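Local coordinates for protein L-lysine 6-monooxygenase involved in desferrioxamine biosynthesis (Erwinia amylovora CFBP1430, PDB 5O8R) that probably hydroxylates the side-chain amine of L-lysine, using FAD and NADPH, as a step in the biosynthesis of the siderophore desferrioxamine, at residues N6-F11 with E149-R154; S162-A167 with M338-H343; T196-G201 with N223-A228. All coordinates share one frame; numbering follows the deposited sequence.

Contact 1. Residues N6-F11 with E149-R154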
loop_
_atom_site.group_PDB
_atom_site.type_symbol
_atom_site.label_atom_id
_atom_site.label_comp_id
_atom_site.label_asym_id
_atom_site.label_seq_id
_atom_site.Cartn_x
_atom_site.Cartn_y
_atom_site.Cartn_z
ATOM N N ASN A 6 -45.233 -24.192 -30.461
ATOM C CA ASN A 6 -45.244 -23.861 -28.993
ATOM C C ASN A 6 -45.056 -22.326 -28.808
ATOM O O ASN A 6 -45.243 -21.541 -29.764
ATOM C CB ASN A 6 -44.155 -24.697 -28.223
ATOM C CG ASN A 6 -44.586 -25.148 -26.795
ATOM O OD1 ASN A 6 -45.764 -25.235 -26.456
ATOM N ND2 ASN A 6 -43.592 -25.462 -25.971
ATOM N N THR A 7 -44.684 -21.922 -27.586
ATOM C CA THR A 7 -44.563 -20.511 -27.188
ATOM C C THR A 7 -43.269 -19.819 -27.734
ATOM O O THR A 7 -42.200 -20.409 -27.837
ATOM C CB THR A 7 -44.613 -20.360 -25.640
ATOM O OG1 THR A 7 -43.371 -20.825 -25.109
ATOM C CG2 THR A 7 -45.768 -21.170 -24.974
ATOM N N ILE A 8 -43.400 -18.548 -28.065
ATOM C CA ILE A 8 -42.310 -17.774 -28.599
ATOM C C ILE A 8 -41.723 -16.917 -27.475
ATOM O O ILE A 8 -42.412 -16.077 -26.895
ATOM C CB ILE A 8 -42.780 -16.839 -29.724
ATOM C CG1 ILE A 8 -43.307 -17.633 -30.917
ATOM C CG2 ILE A 8 -41.635 -15.952 -30.212
ATOM C CD1 ILE A 8 -44.156 -16.829 -31.885
ATOM N N TYR A 9 -40.428 -17.095 -27.222
ATOM C CA TYR A 9 -39.735 -16.416 -26.139
ATOM C C TYR A 9 -39.490 -14.969 -26.505
ATOM O O TYR A 9 -39.390 -14.618 -27.697
ATOM C CB TYR A 9 -38.425 -17.139 -25.857
ATOM C CG TYR A 9 -38.591 -18.473 -25.146
ATOM C CD1 TYR A 9 -38.733 -18.504 -23.782
ATOM C CD2 TYR A 9 -38.585 -19.695 -25.825
ATOM C CE1 TYR A 9 -38.866 -19.705 -23.091
ATOM C CE2 TYR A 9 -38.725 -20.901 -25.141
ATOM C CZ TYR A 9 -38.860 -20.902 -23.763
ATOM O OH TYR A 9 -38.990 -22.040 -22.986
ATOM N N ASP A 10 -39.393 -14.125 -25.485
ATOM C CA ASP A 10 -39.147 -12.688 -25.707
ATOM C C ASP A 10 -37.730 -12.480 -26.196
ATOM O O ASP A 10 -37.468 -11.673 -27.095
ATOM C CB ASP A 10 -39.401 -11.880 -24.433
ATOM C CG ASP A 10 -40.872 -11.864 -24.033
ATOM O OD1 ASP A 10 -41.696 -11.513 -24.899
ATOM O OD2 ASP A 10 -41.201 -12.190 -22.872
ATOM N N PHE A 11 -36.827 -13.225 -25.565
ATOM C CA PHE A 11 -35.462 -13.373 -26.028
ATOM C C PHE A 11 -34.999 -14.772 -25.642
ATOM O O PHE A 11 -35.479 -15.354 -24.657
ATOM C CB PHE A 11 -34.556 -12.304 -25.405
ATOM C CG PHE A 11 -34.224 -12.559 -23.952
ATOM C CD1 PHE A 11 -35.162 -12.347 -22.932
ATOM C CD2 PHE A 11 -32.984 -13.034 -23.596
ATOM C CE1 PHE A 11 -34.847 -12.611 -21.589
ATOM C CE2 PHE A 11 -32.660 -13.291 -22.266
ATOM C CZ PHE A 11 -33.591 -13.098 -21.257
ATOM N N GLU A 149 -36.406 -27.387 -31.276
ATOM C CA GLU A 149 -36.496 -26.054 -31.919
ATOM C C GLU A 149 -37.174 -25.067 -30.960
ATOM O O GLU A 149 -38.121 -25.398 -30.245
ATOM C CB GLU A 149 -37.179 -26.097 -33.312
ATOM C CG GLU A 149 -36.397 -26.848 -34.418
ATOM C CD GLU A 149 -37.083 -26.836 -35.796
ATOM O OE1 GLU A 149 -36.390 -26.688 -36.821
ATOM O OE2 GLU A 149 -38.321 -26.962 -35.860
ATOM N N TRP A 150 -36.626 -23.862 -30.917
ATOM C CA TRP A 150 -36.978 -22.894 -29.910
ATOM C C TRP A 150 -37.411 -21.698 -30.688
ATOM O O TRP A 150 -36.779 -21.385 -31.716
ATOM C CB TRP A 150 -35.733 -22.528 -29.119
ATOM C CG TRP A 150 -35.085 -23.618 -28.330
ATOM C CD1 TRP A 150 -34.070 -24.425 -28.742
ATOM C CD2 TRP A 150 -35.341 -23.962 -26.949
ATOM N NE1 TRP A 150 -33.702 -25.282 -27.711
ATOM C CE2 TRP A 150 -34.459 -25.011 -26.606
ATOM C CE3 TRP A 150 -36.239 -23.492 -25.977
ATOM C CZ2 TRP A 150 -34.460 -25.622 -25.339
ATOM C CZ3 TRP A 150 -36.247 -24.109 -24.686
ATOM C CH2 TRP A 150 -35.360 -25.158 -24.392
ATOM N N LEU A 151 -38.446 -20.996 -30.236
ATOM C CA LEU A 151 -38.836 -19.776 -30.957
ATOM C C LEU A 151 -38.585 -18.545 -30.160
ATOM O O LEU A 151 -38.809 -18.533 -28.941
ATOM C CB LEU A 151 -40.299 -19.834 -31.381
ATOM C CG LEU A 151 -40.583 -21.000 -32.354
ATOM C CD1 LEU A 151 -42.065 -21.340 -32.339
ATOM C CD2 LEU A 151 -40.046 -20.741 -33.773
ATOM N N ALA A 152 -38.128 -17.497 -30.844
ATOM C CA ALA A 152 -37.817 -16.263 -30.146
ATOM C C ALA A 152 -37.931 -15.031 -31.002
ATOM O O ALA A 152 -37.442 -15.014 -32.154
ATOM C CB ALA A 152 -36.420 -16.347 -29.589
ATOM N N HIS A 153 -38.538 -13.992 -30.415
ATOM C CA HIS A 153 -38.645 -12.711 -31.093
ATOM C C HIS A 153 -37.306 -12.073 -31.215
ATOM O O HIS A 153 -37.046 -11.358 -32.205
ATOM C CB HIS A 153 -39.548 -11.772 -30.325
ATOM C CG HIS A 153 -40.977 -12.168 -30.391
ATOM N ND1 HIS A 153 -41.677 -12.200 -31.582
ATOM C CD2 HIS A 153 -41.827 -12.590 -29.423
ATOM C CE1 HIS A 153 -42.903 -12.623 -31.334
ATOM N NE2 HIS A 153 -43.021 -12.861 -30.035
ATOM N N ARG A 154 -36.496 -12.333 -30.172
ATOM C CA ARG A 154 -35.161 -11.793 -30.007
ATOM C C ARG A 154 -34.074 -12.740 -29.509
ATOM O O ARG A 154 -34.282 -13.634 -28.686
ATOM C CB ARG A 154 -35.229 -10.669 -29.019
ATOM C CG ARG A 154 -35.874 -9.448 -29.608
ATOM C CD ARG A 154 -36.207 -8.417 -28.571
ATOM N NE ARG A 154 -37.446 -8.820 -27.965
ATOM C CZ ARG A 154 -38.463 -8.016 -27.751
ATOM N NH1 ARG A 154 -38.368 -6.719 -28.040
ATOM N NH2 ARG A 154 -39.554 -8.514 -27.171
#
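Tyr9 carries the backbone pairing between 6-11 and 149-154, giving its amide to one residue and taking an amide from another. Its N donates to Leu151 O at 2.8 Å, and its own O receives His153 N at 2.9 Å. With Ala152 facing Tyr9, this is parallel strand pairing, and Ala152 CA adds a CA-H...O contact to the same Tyr9 oxygen. One residue further on, a side chain takes over: Arg154 NE donates to Asp10 O at 3.0 Å and 172°, with the oxygen lying in the guanidinium plane. A bend at chi3 (-81°) turns the arginine chain back to this carbonyl, while the Asp10 carboxylate is bonded to Asn34 N.

On one face of the pair, Ile8 CG2 sits over the His153 ring, 3.5 Å from its centroid and 17° off the normal, a CH-pi contact. The other branch, CG1, turns to Leu151 CB at 3.8 Å. On the opposite face, Tyr9 CE2 comes up to the edge of the Trp150 indole, 3.7 Å from CE3, with Tyr9 CB near Ala152 CB.

Outward, strand 134-141 flanks 147-152 and bears on Trp150 and Leu151. Tyr9 leans on Val36 of strand 35-38, and the Phe11 ring meets that of Phe37. Strand 8-14, the first of the chain, is thus held between 35-38 and 147-152 in a mixed sheet, consistent with the FAD-binding Rossmann-like fold of flavin-dependent monooxygenases.

Contact 2. Residues S162-A167 with M338-H343. With NAP (NADP nicotinamide-adenine-dinucleotide phosphate), chain D.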
loop_
_atom_site.group_PDB
_atom_site.type_symbol
_atom_site.label_atom_id
_atom_site.label_comp_id
_atom_site.label_asym_id
_atom_site.label_seq_id
_atom_site.Cartn_x
_atom_site.Cartn_y
_atom_site.Cartn_z
ATOM N N SER A 162 -12.609 -17.028 -28.901
ATOM C CA SER A 162 -11.848 -18.259 -28.791
ATOM C C SER A 162 -10.352 -18.072 -29.000
ATOM O O SER A 162 -9.900 -17.045 -29.540
ATOM C CB SER A 162 -12.443 -19.344 -29.691
ATOM O OG SER A 162 -12.267 -19.016 -31.036
ATOM N N ALA A 163 -9.626 -19.092 -28.508
ATOM C CA ALA A 163 -8.192 -19.065 -28.330
ATOM C C ALA A 163 -7.522 -18.817 -29.664
ATOM O O ALA A 163 -7.905 -19.433 -30.623
ATOM C CB ALA A 163 -7.747 -20.381 -27.724
ATOM N N TRP A 164 -6.551 -17.899 -29.718
ATOM C CA TRP A 164 -5.946 -17.438 -30.969
ATOM C C TRP A 164 -4.414 -17.362 -30.928
ATOM O O TRP A 164 -3.829 -17.021 -29.883
ATOM C CB TRP A 164 -6.508 -16.084 -31.276
ATOM C CG TRP A 164 -6.030 -15.452 -32.531
ATOM C CD1 TRP A 164 -6.656 -15.463 -33.734
ATOM C CD2 TRP A 164 -4.854 -14.644 -32.695
ATOM N NE1 TRP A 164 -5.939 -14.741 -34.646
ATOM C CE2 TRP A 164 -4.832 -14.217 -34.038
ATOM C CE3 TRP A 164 -3.816 -14.243 -31.835
ATOM C CZ2 TRP A 164 -3.809 -13.426 -34.560
ATOM C CZ3 TRP A 164 -2.805 -13.442 -32.345
ATOM C CH2 TRP A 164 -2.807 -13.043 -33.705
ATOM N N SER A 165 -3.796 -17.685 -32.083
ATOM C CA SER A 165 -2.333 -17.684 -32.294
ATOM C C SER A 165 -2.049 -16.985 -33.583
ATOM O O SER A 165 -2.899 -16.950 -34.429
ATOM C CB SER A 165 -1.781 -19.097 -32.425
ATOM O OG SER A 165 -2.346 -19.964 -31.456
ATOM N N PRO A 166 -0.840 -16.439 -33.767
ATOM C CA PRO A 166 -0.605 -15.729 -35.044
ATOM C C PRO A 166 -0.659 -16.691 -36.174
ATOM O O PRO A 166 -0.263 -17.833 -35.992
ATOM C CB PRO A 166 0.820 -15.197 -34.919
ATOM C CG PRO A 166 1.145 -15.284 -33.465
ATOM C CD PRO A 166 0.328 -16.392 -32.874
ATOM N N ALA A 167 -1.141 -16.221 -37.317
ATOM C CA ALA A 167 -1.335 -17.044 -38.518
ATOM C C ALA A 167 -0.148 -17.950 -38.783
ATOM O O ALA A 167 -0.270 -19.188 -38.878
ATOM C CB ALA A 167 -1.551 -16.134 -39.720
ATOM N N MET A 338 2.135 -19.654 -26.147
ATOM C CA MET A 338 1.675 -18.649 -27.054
ATOM C C MET A 338 0.510 -17.915 -26.369
ATOM O O MET A 338 -0.607 -18.387 -26.343
ATOM C CB MET A 338 1.259 -19.323 -28.317
ATOM C CG MET A 338 0.972 -18.309 -29.395
ATOM S SD MET A 338 2.442 -17.882 -30.315
ATOM C CE MET A 338 2.938 -19.504 -30.881
ATOM N N ALA A 339 0.800 -16.748 -25.798
ATOM C CA ALA A 339 -0.084 -16.069 -24.847
ATOM C C ALA A 339 -0.634 -14.884 -25.585
ATOM O O ALA A 339 -0.533 -13.727 -25.143
ATOM C CB ALA A 339 0.706 -15.651 -23.598
ATOM N N THR A 340 -1.237 -15.196 -26.722
ATOM C CA THR A 340 -1.577 -14.197 -27.749
ATOM C C THR A 340 -3.044 -13.884 -27.803
ATOM O O THR A 340 -3.480 -13.131 -28.677
ATOM C CB THR A 340 -1.123 -14.664 -29.143
ATOM O OG1 THR A 340 -1.519 -16.030 -29.364
ATOM C CG2 THR A 340 0.364 -14.594 -29.212
ATOM N N GLY A 341 -3.806 -14.455 -26.874
ATOM C CA GLY A 341 -5.168 -14.026 -26.669
ATOM C C GLY A 341 -6.289 -14.837 -27.295
ATOM O O GLY A 341 -6.206 -16.075 -27.399
ATOM N N TYR A 342 -7.367 -14.113 -27.623
ATOM C CA TYR A 342 -8.652 -14.675 -28.036
ATOM C C TYR A 342 -9.165 -13.753 -29.120
ATOM O O TYR A 342 -8.817 -12.592 -29.105
ATOM C CB TYR A 342 -9.553 -14.688 -26.823
ATOM C CG TYR A 342 -9.029 -15.652 -25.771
ATOM C CD1 TYR A 342 -8.018 -15.319 -24.893
ATOM C CD2 TYR A 342 -9.521 -16.904 -25.699
ATOM C CE1 TYR A 342 -7.526 -16.245 -23.980
ATOM C CE2 TYR A 342 -9.060 -17.836 -24.786
ATOM C CZ TYR A 342 -8.061 -17.525 -23.937
ATOM O OH TYR A 342 -7.658 -18.531 -23.063
ATOM N N HIS A 343 -9.947 -14.238 -30.072
ATOM C CA HIS A 343 -10.479 -13.361 -31.125
ATOM C C HIS A 343 -11.904 -13.912 -31.365
ATOM O O HIS A 343 -12.092 -15.112 -31.167
ATOM C CB HIS A 343 -9.526 -13.336 -32.379
ATOM C CG HIS A 343 -8.356 -12.355 -32.289
ATOM N ND1 HIS A 343 -8.296 -11.182 -33.021
ATOM C CD2 HIS A 343 -7.198 -12.396 -31.581
ATOM C CE1 HIS A 343 -7.167 -10.545 -32.759
ATOM N NE2 HIS A 343 -6.483 -11.262 -31.888
HETATM P PA NAP D . -3.998 -10.047 -24.892
HETATM O O1A NAP D . -4.968 -9.970 -26.092
HETATM O O2A NAP D . -3.600 -8.789 -24.098
HETATM O O5B NAP D . -2.643 -10.846 -25.249
HETATM C C5B NAP D . -2.076 -10.600 -26.526
HETATM C C4B NAP D . -0.602 -10.322 -26.413
HETATM O O4B NAP D . -0.119 -11.097 -27.488
HETATM C C3B NAP D . -0.247 -8.830 -26.605
HETATM O O3B NAP D . 0.894 -8.351 -25.822
HETATM C C2B NAP D . -0.067 -8.833 -28.120
HETATM O O2B NAP D . 0.675 -7.706 -28.637
HETATM C C1B NAP D . 0.595 -10.199 -28.302
HETATM N N9A NAP D . 0.692 -10.654 -29.714
HETATM C C8A NAP D . -0.262 -10.876 -30.664
HETATM N N7A NAP D . 0.340 -11.251 -31.846
HETATM C C5A NAP D . 1.660 -11.267 -31.614
HETATM C C6A NAP D . 2.869 -11.547 -32.374
HETATM N N6A NAP D . 2.703 -11.914 -33.629
HETATM N N1A NAP D . 4.095 -11.433 -31.796
HETATM C C2A NAP D . 4.250 -11.081 -30.489
HETATM N N3A NAP D . 3.185 -10.796 -29.693
HETATM C C4A NAP D . 1.903 -10.873 -30.214
HETATM O O3 NAP D . -4.798 -11.109 -23.969
HETATM P PN NAP D . -4.332 -12.128 -22.812
HETATM O O1N NAP D . -4.986 -13.427 -23.178
HETATM O O2N NAP D . -2.779 -12.091 -22.569
HETATM O O5D NAP D . -5.255 -11.567 -21.584
HETATM C C5D NAP D . -5.869 -10.256 -21.554
HETATM C C4D NAP D . -7.226 -10.213 -22.282
HETATM O O4D NAP D . -8.067 -11.030 -21.488
HETATM C C3D NAP D . -7.848 -8.798 -22.409
HETATM O O3D NAP D . -8.389 -8.420 -23.706
HETATM C C2D NAP D . -8.916 -8.762 -21.336
HETATM O O2D NAP D . -10.220 -8.446 -21.856
HETATM C C1D NAP D . -8.887 -10.170 -20.697
HETATM N N1N NAP D . -8.472 -10.262 -19.279
HETATM C C2N NAP D . -7.986 -11.455 -18.818
HETATM C C3N NAP D . -7.644 -11.580 -17.464
HETATM C C7N NAP D . -7.094 -12.835 -16.879
HETATM O O7N NAP D . -7.441 -13.143 -15.721
HETATM N N7N NAP D . -6.238 -13.516 -17.649
HETATM C C4N NAP D . -7.799 -10.499 -16.595
HETATM C C5N NAP D . -8.293 -9.296 -17.087
HETATM C C6N NAP D . -8.637 -9.204 -18.431
HETATM P P2B NAP D . -0.010 -6.249 -28.812
HETATM O O1X NAP D . 0.855 -5.558 -29.871
HETATM O O2X NAP D . 0.016 -5.612 -27.426
HETATM O O3X NAP D . -1.428 -6.566 -29.248
#
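Ser162 and His343 exchange two backbone hydrogen bonds, the closed ring of an antiparallel hydrogen-bonded pair. Ser162 N donates to His343 O at 3.0 Å, and His343 N returns a bond to Ser162 O. Ala163 and Tyr342 follow as the non-hydrogen-bonded pair, after which Trp164 N reaches Gly341 O at 3.0 Å. Beyond the short strands a side chain continues the pairing: Thr340 OG1 donates to Trp164 O at 2.6 Å. Its chi1 of 47° sets the hydroxyl between backbone N and carbonyl carbon, facing Trp164.

The indole's CG stands anti to the backbone N (chi1 -179°), which turns the ring back across Thr340, with one face to the imidazole of His343. In the conformer given here, one of two, His343 CD2 lies over that face, 3.4 Å from Trp164 CG, with the planes inclined at 35°; this aromatic pairing is tentative. Among apolar contacts, Ala163 CB lies beside Tyr342 CE2 at the strand pair, and Pro166 CD packs 3.6 Å from Met338 SD at the other end.

The bound NADP runs along Ala339 to Tyr342. Thr340 CA is 3.4 Å from its ribose O4B, Gly341 CA approaches the phosphate oxygen O1N, and the adenine N7A lies at the edge of the Trp164 ring. The backbone angles of Gly341 by themselves call for glycine, and its lack of a side chain lets the NADP phosphate oxygen O1A lie close.

Strand 335-338 leads into this two-stranded ribbon from the parallel sheet, between strands 177-178 and 194-198: His178 touches Ala163, Ser165, Thr340 and Tyr342, while Leu198 packs on Met338 and Thr340.

Contact 3. Residues T196-G201 with N223-A228. With NAP (NADP nicotinamide-adenine-dinucleotide phosphate), chain D.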
loop_
_atom_site.group_PDB
_atom_site.type_symbol
_atom_site.label_atom_id
_atom_site.label_comp_id
_atom_site.label_asym_id
_atom_site.label_seq_id
_atom_site.Cartn_x
_atom_site.Cartn_y
_atom_site.Cartn_z
ATOM N N THR A 196 9.668 -20.177 -23.650
ATOM C CA THR A 196 9.555 -18.807 -24.088
ATOM C C THR A 196 8.113 -18.482 -24.046
ATOM O O THR A 196 7.309 -19.314 -24.340
ATOM C CB THR A 196 10.042 -18.715 -25.524
ATOM O OG1 THR A 196 11.431 -18.984 -25.514
ATOM C CG2 THR A 196 9.783 -17.376 -26.130
ATOM N N VAL A 197 7.783 -17.256 -23.719
ATOM C CA VAL A 197 6.408 -16.873 -23.499
ATOM C C VAL A 197 6.189 -15.732 -24.390
ATOM O O VAL A 197 6.901 -14.756 -24.282
ATOM C CB VAL A 197 6.162 -16.504 -22.044
ATOM C CG1 VAL A 197 4.787 -15.933 -21.867
ATOM C CG2 VAL A 197 6.253 -17.756 -21.203
ATOM N N LEU A 198 5.242 -15.880 -25.307
ATOM C CA LEU A 198 5.102 -14.955 -26.409
ATOM C C LEU A 198 3.795 -14.207 -26.274
ATOM O O LEU A 198 2.745 -14.816 -26.209
ATOM C CB LEU A 198 5.182 -15.713 -27.703
ATOM C CG LEU A 198 5.327 -14.674 -28.814
ATOM C CD1 LEU A 198 6.536 -14.912 -29.680
ATOM C CD2 LEU A 198 4.087 -14.673 -29.664
ATOM N N GLY A 199 3.868 -12.883 -26.202
ATOM C CA GLY A 199 2.710 -12.021 -25.858
ATOM C C GLY A 199 2.890 -11.391 -24.482
ATOM O O GLY A 199 3.539 -12.006 -23.640
ATOM N N SER A 200 2.385 -10.163 -24.274
ATOM C CA SER A 200 2.601 -9.448 -23.001
ATOM C C SER A 200 1.342 -8.903 -22.357
ATOM O O SER A 200 1.390 -7.943 -21.574
ATOM C CB SER A 200 3.656 -8.341 -23.145
ATOM O OG SER A 200 3.250 -7.347 -24.068
ATOM N N GLY A 201 0.227 -9.549 -22.632
ATOM C CA GLY A 201 -0.929 -9.340 -21.829
ATOM C C GLY A 201 -0.845 -9.995 -20.456
ATOM O O GLY A 201 0.194 -10.533 -20.069
ATOM N N ASN A 223 12.386 -17.179 -21.249
ATOM C CA ASN A 223 12.298 -16.005 -22.072
ATOM C C ASN A 223 10.906 -15.470 -22.136
ATOM O O ASN A 223 9.979 -16.213 -21.976
ATOM C CB ASN A 223 12.725 -16.367 -23.463
ATOM C CG ASN A 223 14.088 -16.960 -23.471
ATOM O OD1 ASN A 223 15.034 -16.316 -23.055
ATOM N ND2 ASN A 223 14.198 -18.201 -23.885
ATOM N N TRP A 224 10.800 -14.173 -22.400
ATOM C CA TRP A 224 9.560 -13.475 -22.608
ATOM C C TRP A 224 9.750 -12.534 -23.791
ATOM O O TRP A 224 10.668 -11.751 -23.786
ATOM C CB TRP A 224 9.195 -12.672 -21.352
ATOM C CG TRP A 224 7.750 -12.199 -21.299
ATOM C CD1 TRP A 224 6.806 -12.315 -22.279
ATOM C CD2 TRP A 224 7.114 -11.531 -20.226
ATOM N NE1 TRP A 224 5.642 -11.799 -21.874
ATOM C CE2 TRP A 224 5.795 -11.298 -20.614
ATOM C CE3 TRP A 224 7.531 -11.107 -18.964
ATOM C CZ2 TRP A 224 4.882 -10.628 -19.800
ATOM C CZ3 TRP A 224 6.601 -10.453 -18.132
ATOM C CH2 TRP A 224 5.302 -10.220 -18.560
ATOM N N ILE A 225 8.912 -12.629 -24.814
ATOM C CA ILE A 225 9.038 -11.778 -26.006
ATOM C C ILE A 225 7.667 -11.299 -26.342
ATOM O O ILE A 225 6.753 -12.121 -26.353
ATOM C CB ILE A 225 9.488 -12.600 -27.241
ATOM C CG1 ILE A 225 10.955 -12.955 -27.153
ATOM C CG2 ILE A 225 9.203 -11.880 -28.564
ATOM C CD1 ILE A 225 11.277 -14.232 -27.875
ATOM N N THR A 226 7.544 -10.036 -26.733
ATOM C CA THR A 226 6.263 -9.483 -27.164
ATOM C C THR A 226 6.360 -8.393 -28.246
ATOM O O THR A 226 7.378 -7.759 -28.414
ATOM C CB THR A 226 5.518 -8.924 -25.973
ATOM O OG1 THR A 226 4.356 -8.234 -26.422
ATOM C CG2 THR A 226 6.407 -7.969 -25.216
ATOM N N ARG A 227 5.265 -8.195 -28.963
ATOM C CA ARG A 227 5.153 -7.196 -30.036
ATOM C C ARG A 227 5.041 -5.809 -29.403
ATOM O O ARG A 227 5.482 -4.818 -29.986
ATOM C CB ARG A 227 3.881 -7.476 -30.906
ATOM C CG ARG A 227 3.859 -6.871 -32.316
ATOM C CD ARG A 227 2.472 -6.382 -32.766
ATOM N NE ARG A 227 1.656 -7.418 -33.435
ATOM C CZ ARG A 227 0.504 -7.956 -32.995
ATOM N NH1 ARG A 227 -0.044 -7.594 -31.846
ATOM N NH2 ARG A 227 -0.119 -8.894 -33.715
ATOM N N ALA A 228 4.429 -5.772 -28.211
ATOM C CA ALA A 228 4.103 -4.550 -27.513
ATOM C C ALA A 228 5.369 -3.814 -27.227
ATOM O O ALA A 228 6.425 -4.425 -27.145
ATOM C CB ALA A 228 3.410 -4.846 -26.192
HETATM P PA NAP D . -3.998 -10.047 -24.892
HETATM O O1A NAP D . -4.968 -9.970 -26.092
HETATM O O2A NAP D . -3.600 -8.789 -24.098
HETATM O O5B NAP D . -2.643 -10.846 -25.249
HETATM C C5B NAP D . -2.076 -10.600 -26.526
HETATM C C4B NAP D . -0.602 -10.322 -26.413
HETATM O O4B NAP D . -0.119 -11.097 -27.488
HETATM C C3B NAP D . -0.247 -8.830 -26.605
HETATM O O3B NAP D . 0.894 -8.351 -25.822
HETATM C C2B NAP D . -0.067 -8.833 -28.120
HETATM O O2B NAP D . 0.675 -7.706 -28.637
HETATM C C1B NAP D . 0.595 -10.199 -28.302
HETATM N N9A NAP D . 0.692 -10.654 -29.714
HETATM C C8A NAP D . -0.262 -10.876 -30.664
HETATM N N7A NAP D . 0.340 -11.251 -31.846
HETATM C C5A NAP D . 1.660 -11.267 -31.614
HETATM C C6A NAP D . 2.869 -11.547 -32.374
HETATM N N6A NAP D . 2.703 -11.914 -33.629
HETATM N N1A NAP D . 4.095 -11.433 -31.796
HETATM C C2A NAP D . 4.250 -11.081 -30.489
HETATM N N3A NAP D . 3.185 -10.796 -29.693
HETATM C C4A NAP D . 1.903 -10.873 -30.214
HETATM O O3 NAP D . -4.798 -11.109 -23.969
HETATM P PN NAP D . -4.332 -12.128 -22.812
HETATM O O1N NAP D . -4.986 -13.427 -23.178
HETATM O O2N NAP D . -2.779 -12.091 -22.569
HETATM O O5D NAP D . -5.255 -11.567 -21.584
HETATM C C5D NAP D . -5.869 -10.256 -21.554
HETATM C C4D NAP D . -7.226 -10.213 -22.282
HETATM O O4D NAP D . -8.067 -11.030 -21.488
HETATM C C3D NAP D . -7.848 -8.798 -22.409
HETATM O O3D NAP D . -8.389 -8.420 -23.706
HETATM C C2D NAP D . -8.916 -8.762 -21.336
HETATM O O2D NAP D . -10.220 -8.446 -21.856
HETATM C C1D NAP D . -8.887 -10.170 -20.697
HETATM N N1N NAP D . -8.472 -10.262 -19.279
HETATM C C2N NAP D . -7.986 -11.455 -18.818
HETATM C C3N NAP D . -7.644 -11.580 -17.464
HETATM C C7N NAP D . -7.094 -12.835 -16.879
HETATM O O7N NAP D . -7.441 -13.143 -15.721
HETATM N N7N NAP D . -6.238 -13.516 -17.649
HETATM C C4N NAP D . -7.799 -10.499 -16.595
HETATM C C5N NAP D . -8.293 -9.296 -17.087
HETATM C C6N NAP D . -8.637 -9.204 -18.431
HETATM P P2B NAP D . -0.010 -6.249 -28.812
HETATM O O1X NAP D . 0.855 -5.558 -29.871
HETATM O O2X NAP D . 0.016 -5.612 -27.426
HETATM O O3X NAP D . -1.428 -6.566 -29.248
#
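Trp224 and Ser200, with Thr196 at the far end, bury the most surface between 196-201 and 223-228. The Trp224 indole lies with its edge to the other strand: NE1 donates to Gly199 O at 2.8 Å and 165°, the oxygen only 2° out of the ring plane. CD1 comes within 3.2 Å of Val197 O. CG anti to the backbone N (chi1 -164°), with chi2 close to zero, carries the ring along the strand to the loop carbonyl. Tyr208 stacks on this indole.

Ser200 faces Thr226 hydroxyl to hydroxyl, OG to OG1 at 2.7 Å, and either may donate. Thr226 OG1 also accepts Ala228 N at 3.0 Å, an ST turn that shapes the chain after the second strand. Ser200 N donates to the ribose oxygen O3B of NADP at 2.8 Å.

Strands 194-198 and 221-225 are adjacent parallel strands joined by helix 202-212, a beta-alpha-beta unit whose glycine-bearing turn, Gly199 to Gly201, matches the Rossmann-type dinucleotide-binding pattern. Gly199 CA passes close to ribose O4B, and Gly201 is the N-cap of the helix. After strand 221-225, Arg227 NH1 donates to O1X of the 2'-phosphate at 3.0 Å, its guanidinium also lying over the adenine and its NE salt-bridged to Glu304.

At the other end Thr196 OG1 takes a weak bond from Asn223 ND2, but pairs more firmly with Thr333; Asn223 OD1 goes to Asn298. Thr196 CG2 packs on Ile225 CD1 at 3.9 Å. Along the strands, Val197 N bonds to Asn223 O, Ile225 N to Val197 O and Gly199 N to Ile225 O.

Overall arrangement
Contact 3 is fully buried, whereas contacts 1 and 2 are partly buried and have exposed residues. Contact 1 lies far off, its centre about 35 Å from that of contact 2 and about 46 Å from that of contact 3, in the FAD-side sheet. Strands 335-338 and 194-198, leading into contacts 2 and 3, are neighbours in one parallel sheet; Ala339 N to Leu198 O, 2.8 Å, is a probable hydrogen bond, and both contacts border the same NADP. Contacts 1 and 3 are parallel pairs, contact 2 antiparallel. Contact 1 mixes apolar and aromatic packing with an arginine-carbonyl bond, contact 2 relies on backbone and threonine-carbonyl bonds, with adenine at the Trp164 edge, and contact 3 uses hydroxyls and an indole N-H.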